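Local coordinates for protein AT-less polyketide synthase (Streptomyces platensis subsp. rosaceus, PDB 4TKT) that probably catalyses the decarboxylative Claisen condensation that lengthens the polyketide chain during isomigrastatin biosynthesis, as the KS6 ketosynthase domain of MgsF, at residues Tyr63-Glu75 with Asp245-Leu257. Residues are numbered along the deposited sequence; the frame is centred on the assembly and turned at random.
Sequences YSKWGGFLDGIDE and DGYVPGEGVGAVL
A single parallel beta bridge between Gly-68 and Gly-250 ties segment 63-75, which carries the short strand 66-67, to the approach to strand 252-260, a central strand of the thiolase-fold sheet. Gly-68 N donates to Pro-249 O (3.0 Å), and Glu-251 N returns a bond to Gly-68 O. The CA atoms of Gly-68 and Gly-250 stand only 4.0 Å apart, a closeness to which the lack of side chains may contribute. Upstream, Val-248 turns CG2 onto the Trp-66 carbonyl, 3.4 Å from its O, and a water accepts from Ser-64 OG and donates to Tyr-247 O.

Downstream, Glu-251 carries the contact. With CG beside its own backbone N (chi1 -69°) and the chain extended beyond it, the carboxylate reaches past the bridge, where OE1 takes the N-H of Leu-70 (2.7 Å) nearly along its C-O axis. The same oxygen lies at the edge of the Phe-69 ring, 3.7 Å from CD1, the ring and carboxylate planes being 74° apart. OE2 passes Ile-73 CD1 and is gripped by a salt bridge from Arg-45 and the N-H of Ser-216, partners that probably offset the negative charge of this buried carboxylate. Leu-70 flanks the glutamate's stem, its CG 3.7 Å from Glu-251 CB, and extends CD1 to Val-253 CG2. Replacing this glutamate by an alanine would probably cost Arg-45 this counter-charge and leave the Leu-70 N-H without its acceptor from this side chain. Beyond, the Gly-72 and Ile-73 N-H groups hydrogen-bond the sulfonate of a MES molecule, probably from the crystallisation liquor. Glu-251, in the Gly-Glu-Gly run at residues 250-252, thus joins a peripheral loop to a central strand of the thiolase fold on which ketosynthases are built.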
ATOM      1  N   TYR A  63      24.848  16.437   5.842  1.00 38.44           N
ATOM      2  CA  TYR A  63      24.211  17.679   6.261  1.00 38.28           C
ATOM      3  C   TYR A  63      22.701  17.514   6.390  1.00 38.45           C
ATOM      4  O   TYR A  63      21.985  18.464   6.711  1.00 40.80           O
ATOM      5  CB  TYR A  63      24.547  18.810   5.286  1.00 35.84           C
ATOM      6  CG  TYR A  63      24.129  18.539   3.862  1.00 34.20           C
ATOM      7  CD1 TYR A  63      24.923  17.775   3.016  1.00 37.92           C
ATOM      8  CD2 TYR A  63      22.942  19.052   3.362  1.00 33.87           C
ATOM      9  CE1 TYR A  63      24.541  17.522   1.714  1.00 39.44           C
ATOM     10  CE2 TYR A  63      22.552  18.807   2.065  1.00 39.18           C
ATOM     11  CZ  TYR A  63      23.353  18.042   1.243  1.00 39.96           C
ATOM     12  OH  TYR A  63      22.959  17.800  -0.052  1.00 39.73           O
ATOM     13  N   SER A  64      22.223  16.301   6.142  1.00 35.42           N
ATOM     14  CA  SER A  64      20.813  15.981   6.325  1.00 36.18           C
ATOM     15  C   SER A  64      20.611  15.207   7.618  1.00 36.05           C
ATOM     16  O   SER A  64      21.381  14.299   7.932  1.00 39.44           O
ATOM     17  CB  SER A  64      20.280  15.171   5.143  1.00 37.14           C
ATOM     18  OG  SER A  64      18.949  14.751   5.380  1.00 40.24           O
ATOM     19  N   LYS A  65      19.574  15.567   8.367  1.00 36.87           N
ATOM     20  CA  LYS A  65      19.251  14.865   9.604  1.00 36.85           C
ATOM     21  C   LYS A  65      17.749  14.636   9.729  1.00 34.71           C
ATOM     22  O   LYS A  65      17.228  14.444  10.826  1.00 36.46           O
ATOM     23  CB  LYS A  65      19.769  15.644  10.814  1.00 36.62           C
ATOM     24  CG  LYS A  65      19.188  17.038  10.955  1.00 37.55           C
ATOM     25  CD  LYS A  65      19.648  17.684  12.252  1.00 40.72           C
ATOM     26  CE  LYS A  65      18.963  19.020  12.486  1.00 51.19           C
ATOM     27  NZ  LYS A  65      19.296  19.582  13.826  1.00 61.42           N
ATOM     28  N   TRP A  66      17.060  14.651   8.592  1.00 34.34           N
ATOM     29  CA  TRP A  66      15.611  14.498   8.573  1.00 32.29           C
ATOM     30  C   TRP A  66      15.177  13.294   7.747  1.00 33.61           C
ATOM     31  O   TRP A  66      15.958  12.749   6.966  1.00 33.66           O
ATOM     32  CB  TRP A  66      14.955  15.766   8.026  1.00 37.63           C
ATOM     33  CG  TRP A  66      15.349  17.004   8.761  1.00 39.21           C
ATOM     34  CD1 TRP A  66      14.740  17.533   9.861  1.00 36.35           C
ATOM     35  CD2 TRP A  66      16.443  17.875   8.450  1.00 38.79           C
ATOM     36  NE1 TRP A  66      15.387  18.678  10.255  1.00 37.95           N
ATOM     37  CE2 TRP A  66      16.435  18.911   9.405  1.00 42.54           C
ATOM     38  CE3 TRP A  66      17.429  17.877   7.458  1.00 37.41           C
ATOM     39  CZ2 TRP A  66      17.375  19.941   9.396  1.00 41.13           C
ATOM     40  CZ3 TRP A  66      18.359  18.904   7.449  1.00 41.80           C
ATOM     41  CH2 TRP A  66      18.327  19.920   8.413  1.00 39.92           C
ATOM     42  N   GLY A  67      13.923  12.889   7.920  1.00 31.79           N
ATOM     43  CA  GLY A  67      13.364  11.801   7.140  1.00 28.94           C
ATOM     44  C   GLY A  67      11.914  11.506   7.472  1.00 33.50           C
ATOM     45  O   GLY A  67      11.407  11.915   8.515  1.00 30.26           O
ATOM     46  N   GLY A  68      11.242  10.803   6.567  1.00 38.53           N
ATOM     47  CA  GLY A  68       9.906  10.301   6.829  1.00 28.26           C
ATOM     48  C   GLY A  68      10.045   8.892   7.359  1.00 29.21           C
ATOM     49  O   GLY A  68      10.435   7.984   6.625  1.00 35.01           O
ATOM     50  N   PHE A  69       9.746   8.703   8.639  1.00 27.94           N
ATOM     51  CA  PHE A  69      10.030   7.430   9.287  1.00 33.82           C
ATOM     52  C   PHE A  69       8.789   6.677   9.728  1.00 27.36           C
ATOM     53  O   PHE A  69       7.822   7.272  10.194  1.00 29.56           O
ATOM     54  CB  PHE A  69      10.940   7.647  10.496  1.00 29.21           C
ATOM     55  CG  PHE A  69      12.335   8.055  10.135  1.00 30.95           C
ATOM     56  CD1 PHE A  69      13.276   7.105   9.781  1.00 29.54           C
ATOM     57  CD2 PHE A  69      12.706   9.388  10.145  1.00 32.01           C
ATOM     58  CE1 PHE A  69      14.559   7.474   9.446  1.00 26.54           C
ATOM     59  CE2 PHE A  69      13.990   9.763   9.815  1.00 32.00           C
ATOM     60  CZ  PHE A  69      14.916   8.804   9.461  1.00 27.51           C
ATOM     61  N   LEU A  70       8.832   5.359   9.573  1.00 26.91           N
ATOM     62  CA  LEU A  70       7.822   4.486  10.148  1.00 26.55           C
ATOM     63  C   LEU A  70       8.113   4.295  11.632  1.00 31.67           C
ATOM     64  O   LEU A  70       9.180   4.675  12.112  1.00 36.73           O
ATOM     65  CB  LEU A  70       7.798   3.136   9.431  1.00 25.40           C
ATOM     66  CG  LEU A  70       7.496   3.163   7.933  1.00 27.87           C
ATOM     67  CD1 LEU A  70       7.321   1.751   7.406  1.00 29.27           C
ATOM     68  CD2 LEU A  70       6.264   4.001   7.650  1.00 30.07           C
ATOM     69  N   ASP A  71       7.168   3.708  12.358  1.00 30.46           N
ATOM     70  CA  ASP A  71       7.394   3.391  13.763  1.00 30.08           C
ATOM     71  C   ASP A  71       7.493   1.886  13.969  1.00 34.39           C
ATOM     72  O   ASP A  71       6.676   1.124  13.451  1.00 42.64           O
ATOM     73  CB  ASP A  71       6.284   3.969  14.640  1.00 40.94           C
ATOM     74  CG  ASP A  71       6.372   5.477  14.768  1.00 68.19           C
ATOM     75  OD1 ASP A  71       7.230   5.957  15.538  1.00 79.77           O
ATOM     76  OD2 ASP A  71       5.583   6.180  14.103  1.00 78.98           O
ATOM     77  N   GLY A  72       8.508   1.469  14.719  1.00 30.37           N
ATOM     78  CA  GLY A  72       8.699   0.068  15.047  1.00 27.21           C
ATOM     79  C   GLY A  72       8.903  -0.825  13.840  1.00 29.50           C
ATOM     80  O   GLY A  72       8.141  -1.768  13.626  1.00 30.68           O
ATOM     81  N   ILE A  73       9.932  -0.534  13.049  1.00 25.21           N
ATOM     82  CA  ILE A  73      10.230  -1.341  11.871  1.00 24.11           C
ATOM     83  C   ILE A  73      10.884  -2.663  12.263  1.00 23.94           C
ATOM     84  O   ILE A  73      11.106  -3.530  11.417  1.00 26.51           O
ATOM     85  CB  ILE A  73      11.148  -0.596  10.879  1.00 25.61           C
ATOM     86  CG1 ILE A  73      12.521  -0.344  11.500  1.00 25.14           C
ATOM     87  CG2 ILE A  73      10.511   0.712  10.429  1.00 25.05           C
ATOM     88  CD1 ILE A  73      13.500   0.272  10.539  1.00 25.63           C
ATOM     89  N   ASP A  74      11.193  -2.814  13.547  1.00 24.97           N
ATOM     90  CA  ASP A  74      11.739  -4.062  14.060  1.00 24.48           C
ATOM     91  C   ASP A  74      10.646  -4.952  14.645  1.00 29.14           C
ATOM     92  O   ASP A  74      10.910  -6.081  15.059  1.00 32.14           O
ATOM     93  CB  ASP A  74      12.811  -3.786  15.113  1.00 25.11           C
ATOM     94  CG  ASP A  74      12.297  -2.946  16.268  1.00 34.08           C
ATOM     95  OD1 ASP A  74      11.269  -2.255  16.105  1.00 34.05           O
ATOM     96  OD2 ASP A  74      12.935  -2.969  17.340  1.00 37.67           O
ATOM     97  N   GLU A  75       9.420  -4.437  14.680  1.00 25.35           N
ATOM     98  CA  GLU A  75       8.286  -5.197  15.195  1.00 26.86           C
ATOM     99  C   GLU A  75       7.791  -6.186  14.146  1.00 27.83           C
ATOM    100  O   GLU A  75       7.678  -5.847  12.969  1.00 24.57           O
ATOM    101  CB  GLU A  75       7.156  -4.258  15.622  1.00 30.29           C
ATOM    102  CG  GLU A  75       7.546  -3.291  16.730  1.00 29.64           C
ATOM    103  CD  GLU A  75       6.455  -2.286  17.043  1.00 36.91           C
ATOM    104  OE1 GLU A  75       5.433  -2.272  16.322  1.00 39.17           O
ATOM    105  OE2 GLU A  75       6.620  -1.510  18.008  1.00 37.68           O
ATOM    106  N   ASP A 245      16.405  22.364  -2.859  1.00 41.28           N
ATOM    107  CA  ASP A 245      17.781  22.045  -3.234  1.00 43.52           C
ATOM    108  C   ASP A 245      18.134  20.593  -2.933  1.00 42.54           C
ATOM    109  O   ASP A 245      19.259  20.286  -2.538  1.00 48.79           O
ATOM    110  CB  ASP A 245      18.758  22.983  -2.519  1.00 47.73           C
ATOM    111  CG  ASP A 245      18.669  22.880  -1.006  1.00 53.04           C
ATOM    112  OD1 ASP A 245      17.693  22.291  -0.494  1.00 52.85           O
ATOM    113  OD2 ASP A 245      19.578  23.401  -0.326  1.00 54.71           O
ATOM    114  N   GLY A 246      17.168  19.704  -3.130  1.00 35.67           N
ATOM    115  CA  GLY A 246      17.372  18.291  -2.885  1.00 35.53           C
ATOM    116  C   GLY A 246      16.113  17.637  -2.354  1.00 38.31           C
ATOM    117  O   GLY A 246      15.032  18.223  -2.403  1.00 35.78           O
ATOM    118  N   TYR A 247      16.248  16.420  -1.840  1.00 36.88           N
ATOM    119  CA  TYR A 247      15.105  15.717  -1.277  1.00 33.15           C
ATOM    120  C   TYR A 247      15.397  15.228   0.134  1.00 38.54           C
ATOM    121  O   TYR A 247      16.518  15.357   0.627  1.00 39.38           O
ATOM    122  CB  TYR A 247      14.696  14.542  -2.173  1.00 33.35           C
ATOM    123  CG  TYR A 247      15.706  13.414  -2.273  1.00 34.51           C
ATOM    124  CD1 TYR A 247      15.734  12.394  -1.330  1.00 33.20           C
ATOM    125  CD2 TYR A 247      16.611  13.355  -3.326  1.00 30.96           C
ATOM    126  CE1 TYR A 247      16.644  11.359  -1.420  1.00 34.01           C
ATOM    127  CE2 TYR A 247      17.525  12.318  -3.426  1.00 31.43           C
ATOM    128  CZ  TYR A 247      17.535  11.324  -2.469  1.00 34.75           C
ATOM    129  OH  TYR A 247      18.438  10.291  -2.557  1.00 41.45           O
ATOM    130  N   VAL A 248      14.371  14.682   0.778  1.00 36.83           N
ATOM    131  CA  VAL A 248      14.523  14.039   2.075  1.00 30.23           C
ATOM    132  C   VAL A 248      13.982  12.614   1.970  1.00 30.18           C
ATOM    133  O   VAL A 248      12.862  12.401   1.505  1.00 35.44           O
ATOM    134  CB  VAL A 248      13.801  14.824   3.199  1.00 26.49           C
ATOM    135  CG1 VAL A 248      12.329  15.032   2.873  1.00 30.04           C
ATOM    136  CG2 VAL A 248      13.962  14.126   4.533  1.00 29.13           C
ATOM    137  N   PRO A 249      14.793  11.625   2.367  1.00 28.60           N
ATOM    138  CA  PRO A 249      14.375  10.224   2.235  1.00 26.15           C
ATOM    139  C   PRO A 249      13.228   9.871   3.173  1.00 27.04           C
ATOM    140  O   PRO A 249      13.120  10.440   4.257  1.00 29.38           O
ATOM    141  CB  PRO A 249      15.642   9.444   2.596  1.00 23.22           C
ATOM    142  CG  PRO A 249      16.424  10.371   3.449  1.00 36.02           C
ATOM    143  CD  PRO A 249      16.153  11.748   2.916  1.00 31.03           C
ATOM    144  N   GLY A 250      12.379   8.943   2.748  1.00 30.51           N
ATOM    145  CA  GLY A 250      11.249   8.516   3.551  1.00 28.61           C
ATOM    146  C   GLY A 250      11.057   7.012   3.523  1.00 29.08           C
ATOM    147  O   GLY A 250      11.450   6.347   2.565  1.00 31.58           O
ATOM    148  N   GLU A 251      10.457   6.479   4.584  1.00 26.99           N
ATOM    149  CA  GLU A 251      10.174   5.051   4.689  1.00 21.04           C
ATOM    150  C   GLU A 251       8.733   4.751   4.302  1.00 28.49           C
ATOM    151  O   GLU A 251       7.854   5.586   4.487  1.00 33.65           O
ATOM    152  CB  GLU A 251      10.440   4.550   6.110  1.00 25.20           C
ATOM    153  CG  GLU A 251      11.899   4.524   6.508  1.00 29.29           C
ATOM    154  CD  GLU A 251      12.099   4.024   7.923  1.00 31.93           C
ATOM    155  OE1 GLU A 251      11.206   4.248   8.769  1.00 29.27           O
ATOM    156  OE2 GLU A 251      13.147   3.402   8.189  1.00 36.47           O
ATOM    157  N   GLY A 252       8.484   3.557   3.775  1.00 26.46           N
ATOM    158  CA  GLY A 252       7.133   3.189   3.398  1.00 24.66           C
ATOM    159  C   GLY A 252       6.984   1.779   2.870  1.00 22.57           C
ATOM    160  O   GLY A 252       7.895   1.232   2.252  1.00 28.28           O
ATOM    161  N   VAL A 253       5.824   1.185   3.134  1.00 25.02           N
ATOM    162  CA  VAL A 253       5.476  -0.127   2.600  1.00 22.73           C
ATOM    163  C   VAL A 253       4.044  -0.088   2.087  1.00 23.58           C
ATOM    164  O   VAL A 253       3.142   0.331   2.807  1.00 26.37           O
ATOM    165  CB  VAL A 253       5.595  -1.248   3.654  1.00 25.08           C
ATOM    166  CG1 VAL A 253       5.506  -2.607   2.982  1.00 22.07           C
ATOM    167  CG2 VAL A 253       6.891  -1.130   4.437  1.00 33.34           C
ATOM    168  N   GLY A 254       3.830  -0.521   0.852  1.00 20.50           N
ATOM    169  CA  GLY A 254       2.496  -0.517   0.286  1.00 23.79           C
ATOM    170  C   GLY A 254       2.311  -1.594  -0.760  1.00 28.10           C
ATOM    171  O   GLY A 254       3.287  -2.095  -1.323  1.00 27.49           O
ATOM    172  N   ALA A 255       1.057  -1.950  -1.020  1.00 26.26           N
ATOM    173  CA  ALA A 255       0.744  -2.951  -2.035  1.00 28.04           C
ATOM    174  C   ALA A 255      -0.695  -2.837  -2.526  1.00 25.12           C
ATOM    175  O   ALA A 255      -1.564  -2.315  -1.829  1.00 30.79           O
ATOM    176  CB  ALA A 255       0.999  -4.347  -1.495  1.00 21.24           C
ATOM    177  N   VAL A 256      -0.930  -3.321  -3.740  1.00 24.12           N
ATOM    178  CA  VAL A 256      -2.278  -3.424  -4.280  1.00 23.82           C
ATOM    179  C   VAL A 256      -2.516  -4.829  -4.812  1.00 28.47           C
ATOM    180  O   VAL A 256      -1.591  -5.489  -5.286  1.00 29.42           O
ATOM    181  CB  VAL A 256      -2.527  -2.406  -5.411  1.00 27.01           C
ATOM    182  CG1 VAL A 256      -2.729  -1.017  -4.845  1.00 24.77           C
ATOM    183  CG2 VAL A 256      -1.380  -2.421  -6.406  1.00 24.08           C
ATOM    184  N   LEU A 257      -3.758  -5.291  -4.713  1.00 24.69           N
ATOM    185  CA  LEU A 257      -4.151  -6.547  -5.335  1.00 29.76           C
ATOM    186  C   LEU A 257      -4.786  -6.239  -6.684  1.00 31.91           C
ATOM    187  O   LEU A 257      -5.802  -5.548  -6.754  1.00 29.47           O
ATOM    188  CB  LEU A 257      -5.117  -7.327  -4.441  1.00 25.45           C
ATOM    189  CG  LEU A 257      -5.330  -8.800  -4.804  1.00 28.84           C
ATOM    190  CD1 LEU A 257      -4.007  -9.548  -4.820  1.00 24.73           C
ATOM    191  CD2 LEU A 257      -6.297  -9.465  -3.841  1.00 26.19           C
TER
HETATM  192  O   HOH W   1      17.328  16.071   3.313  1.00 36.99           O